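Local coordinates for protein 2-hydroxyisobutyryl-CoA synthetase (PDB 6HDY) that belongs to the ANL superfamily of AMP-binding enzymes and is, by name, a CoA synthetase, at residues Tyr319-Pro325 against Ser342-Trp348. Numbering follows the deposited sequence.
Sequences YGQRGTP and SGDLTLW. With 8LQ ([[(2~{R},3~{S},4~{R},5~{R})-5-(6-aminopurin-9-yl)-3,4-bis(oxidanyl)oxolan-2-yl]methoxy-oxidanyl-phosphoryl] (3~{S})-3-oxidanylbutanoate), chain C.
Ser342 grips the carbonyl of Pro325 twice. Its backbone N donates to Pro325 O, and its OG reaches a lone pair of the same oxygen at 2.7 Å. With chi1 at 71°, OG lies between the backbone N and the carbonyl carbon. There it also accepts from Asp344 N, closing an ST turn.

The Asp344 carbonyl takes the hydroxyl of Thr324, OG1 to O 2.7 Å, in the carbonyl plane. The Asp344 carboxylate holds both ribose hydroxyls of 8LQ: OD1 accepts from O2' and OD2 from O3', each at 2.6 Å. The ST turn thus ends on the backbone N of the residue that holds the ribose.

Leu345 CD2 touches Arg322 NH2 at 3.9 Å. Thr346 and Gly323 form the antiparallel hydrogen-bonded pair, N to O in both directions. Thr346 CG2 also meets Pro325 CG at 3.7 Å, while its OG1 bonds to Gly365 O. Leu347 lays CD1 against Arg322 CG.

At Trp348, the edge of Tyr319 points at the indole face, with planes at 50°. Tyr319 CE1 lies 3.6 Å from Trp348 CE2. Beside the rings, Gly320 N bonds almost straight to Trp348 O.

The two segments belong to the beta hairpin of strands 322-329 and 340-347. In the antiparallel sheet, strand 304-310 flanks the first and strand 366-369 the second, where Phe367 makes a cation-pi contact with Arg322.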
loop_
_atom_site.group_PDB
_atom_site.type_symbol
_atom_site.label_atom_id
_atom_site.label_comp_id
_atom_site.label_asym_id
_atom_site.label_seq_id
_atom_site.Cartn_x
_atom_site.Cartn_y
_atom_site.Cartn_z
ATOM N N TYR A 319 36.677 -12.877 10.039
ATOM C CA TYR A 319 36.478 -11.557 9.433
ATOM C C TYR A 319 37.465 -11.357 8.285
ATOM O O TYR A 319 38.611 -11.802 8.362
ATOM C CB TYR A 319 36.586 -10.444 10.473
ATOM C CG TYR A 319 35.521 -10.514 11.545
ATOM C CD1 TYR A 319 34.168 -10.385 11.225
ATOM C CD2 TYR A 319 35.860 -10.716 12.877
ATOM C CE1 TYR A 319 33.182 -10.430 12.214
ATOM C CE2 TYR A 319 34.884 -10.783 13.870
ATOM C CZ TYR A 319 33.547 -10.635 13.536
ATOM O OH TYR A 319 32.602 -10.672 14.528
ATOM N N GLY A 320 36.994 -10.753 7.207
ATOM C CA GLY A 320 37.791 -10.577 5.997
ATOM C C GLY A 320 37.499 -11.662 4.979
ATOM O O GLY A 320 38.012 -11.615 3.859
ATOM N N GLN A 321 36.668 -12.653 5.367
ATOM C CA GLN A 321 36.267 -13.770 4.512
ATOM C C GLN A 321 34.778 -13.702 4.106
ATOM O O GLN A 321 33.964 -13.075 4.793
ATOM C CB GLN A 321 36.642 -15.123 5.149
ATOM C CG GLN A 321 36.913 -16.254 4.149
ATOM C CD GLN A 321 37.782 -15.827 2.987
ATOM O OE1 GLN A 321 38.944 -15.440 3.166
ATOM N NE2 GLN A 321 37.219 -15.852 1.774
ATOM N N ARG A 322 34.461 -14.292 2.934
ATOM C CA ARG A 322 33.124 -14.351 2.345
ATOM C C ARG A 322 32.346 -15.552 2.888
ATOM O O ARG A 322 32.935 -16.594 3.185
ATOM C CB ARG A 322 33.211 -14.434 0.808
ATOM C CG ARG A 322 33.650 -13.152 0.102
ATOM C CD ARG A 322 33.703 -13.346 -1.409
ATOM N NE ARG A 322 33.750 -12.066 -2.127
ATOM C CZ ARG A 322 33.277 -11.866 -3.358
ATOM N NH1 ARG A 322 33.361 -10.667 -3.923
ATOM N NH2 ARG A 322 32.702 -12.863 -4.026
ATOM N N GLY A 323 31.030 -15.407 2.987
ATOM C CA GLY A 323 30.151 -16.471 3.469
ATOM C C GLY A 323 28.676 -16.150 3.328
ATOM O O GLY A 323 28.305 -15.161 2.688
ATOM N N THR A 324 27.821 -16.986 3.925
ATOM C CA THR A 324 26.388 -16.785 3.836
ATOM C C THR A 324 25.783 -16.246 5.134
ATOM O O THR A 324 25.980 -16.838 6.190
ATOM C CB THR A 324 25.648 -18.049 3.315
ATOM O OG1 THR A 324 24.304 -17.676 3.008
ATOM C CG2 THR A 324 25.649 -19.217 4.305
ATOM N N PRO A 325 25.005 -15.150 5.072
ATOM C CA PRO A 325 24.325 -14.663 6.289
ATOM C C PRO A 325 23.268 -15.645 6.827
ATOM O O PRO A 325 22.422 -16.173 6.088
ATOM C CB PRO A 325 23.693 -13.342 5.836
ATOM C CG PRO A 325 24.441 -12.953 4.566
ATOM C CD PRO A 325 24.725 -14.271 3.916
ATOM N N SER A 342 20.048 -17.509 4.792
ATOM C CA SER A 342 19.625 -16.530 3.786
ATOM C C SER A 342 19.791 -17.050 2.381
ATOM O O SER A 342 18.950 -16.778 1.526
ATOM C CB SER A 342 20.385 -15.219 3.940
ATOM O OG SER A 342 21.738 -15.381 3.547
ATOM N N GLY A 343 20.871 -17.793 2.165
ATOM C CA GLY A 343 21.260 -18.315 0.863
ATOM C C GLY A 343 21.969 -17.246 0.049
ATOM O O GLY A 343 22.136 -17.395 -1.161
ATOM N N ASP A 344 22.387 -16.147 0.718
ATOM C CA ASP A 344 23.047 -15.004 0.100
ATOM C C ASP A 344 24.540 -15.085 0.291
ATOM O O ASP A 344 25.005 -15.898 1.083
ATOM C CB ASP A 344 22.491 -13.693 0.674
ATOM C CG ASP A 344 21.032 -13.481 0.354
ATOM O OD1 ASP A 344 20.651 -13.670 -0.814
ATOM O OD2 ASP A 344 20.272 -13.117 1.268
ATOM N N LEU A 345 25.299 -14.262 -0.456
ATOM C CA LEU A 345 26.740 -14.201 -0.312
ATOM C C LEU A 345 27.150 -12.798 0.112
ATOM O O LEU A 345 26.643 -11.807 -0.420
ATOM C CB LEU A 345 27.466 -14.642 -1.600
ATOM C CG LEU A 345 28.932 -14.976 -1.442
ATOM C CD1 LEU A 345 29.124 -16.317 -0.763
ATOM C CD2 LEU A 345 29.645 -14.967 -2.787
ATOM N N THR A 346 28.052 -12.720 1.095
ATOM C CA THR A 346 28.591 -11.447 1.585
ATOM C C THR A 346 30.018 -11.651 2.108
ATOM O O THR A 346 30.518 -12.772 2.160
ATOM C CB THR A 346 27.658 -10.819 2.660
ATOM O OG1 THR A 346 27.980 -9.438 2.823
ATOM C CG2 THR A 346 27.752 -11.520 4.012
ATOM N N LEU A 347 30.652 -10.551 2.493
ATOM C CA LEU A 347 31.941 -10.489 3.154
ATOM C C LEU A 347 31.684 -9.604 4.369
ATOM O O LEU A 347 31.033 -8.554 4.253
ATOM C CB LEU A 347 33.026 -9.861 2.252
ATOM C CG LEU A 347 34.463 -9.946 2.799
ATOM C CD1 LEU A 347 35.447 -10.127 1.685
ATOM C CD2 LEU A 347 34.840 -8.712 3.585
ATOM N N TRP A 348 32.221 -10.021 5.519
ATOM C CA TRP A 348 32.112 -9.274 6.767
ATOM C C TRP A 348 33.496 -9.003 7.377
ATOM O O TRP A 348 34.412 -9.820 7.239
ATOM C CB TRP A 348 31.112 -9.918 7.777
ATOM C CG TRP A 348 31.540 -11.153 8.547
ATOM C CD1 TRP A 348 32.512 -12.059 8.211
ATOM C CD2 TRP A 348 30.908 -11.666 9.728
ATOM N NE1 TRP A 348 32.569 -13.063 9.153
ATOM C CE2 TRP A 348 31.600 -12.842 10.098
ATOM C CE3 TRP A 348 29.824 -11.233 10.524
ATOM C CZ2 TRP A 348 31.226 -13.607 11.210
ATOM C CZ3 TRP A 348 29.487 -11.967 11.644
ATOM C CH2 TRP A 348 30.172 -13.150 11.969
HETATM N N9 8LQ C . 18.223 -8.468 -0.768
HETATM C C8 8LQ C . 17.429 -7.758 0.050
HETATM N N7 8LQ C . 18.074 -6.657 0.420
HETATM C C5 8LQ C . 19.291 -6.688 -0.149
HETATM C C6 8LQ C . 20.329 -5.823 -0.166
HETATM N N6 8LQ C . 20.236 -4.713 0.549
HETATM N N1 8LQ C . 21.457 -6.082 -0.855
HETATM C C2 8LQ C . 21.570 -7.249 -1.614
HETATM N N3 8LQ C . 20.465 -8.087 -1.642
HETATM C C4 8LQ C . 19.373 -7.810 -0.892
HETATM C CAA 8LQ C . 11.818 -6.899 2.896
HETATM C CAZ 8LQ C . 13.193 -6.308 2.488
HETATM O OAE 8LQ C . 13.025 -5.416 1.390
HETATM C CAL 8LQ C . 14.206 -7.396 2.084
HETATM C CAS 8LQ C . 13.641 -8.277 0.961
HETATM O OAC 8LQ C . 13.642 -7.870 -0.197
HETATM O OAQ 8LQ C . 13.081 -9.471 1.373
HETATM P PBC 8LQ C . 12.705 -10.651 0.361
HETATM O OAH 8LQ C . 11.561 -10.041 -0.556
HETATM O OAD 8LQ C . 12.293 -11.894 1.038
HETATM O "O5'" 8LQ C . 14.032 -10.899 -0.459
HETATM C "C5'" 8LQ C . 15.215 -11.149 0.298
HETATM C "C4'" 8LQ C . 16.383 -11.326 -0.637
HETATM O "O4'" 8LQ C . 16.552 -10.119 -1.429
HETATM C "C3'" 8LQ C . 17.591 -11.425 0.193
HETATM O "O3'" 8LQ C . 17.800 -12.801 0.617
HETATM C "C2'" 8LQ C . 18.659 -10.941 -0.791
HETATM O "O2'" 8LQ C . 18.964 -11.972 -1.812
HETATM C "C1'" 8LQ C . 17.946 -9.779 -1.442
#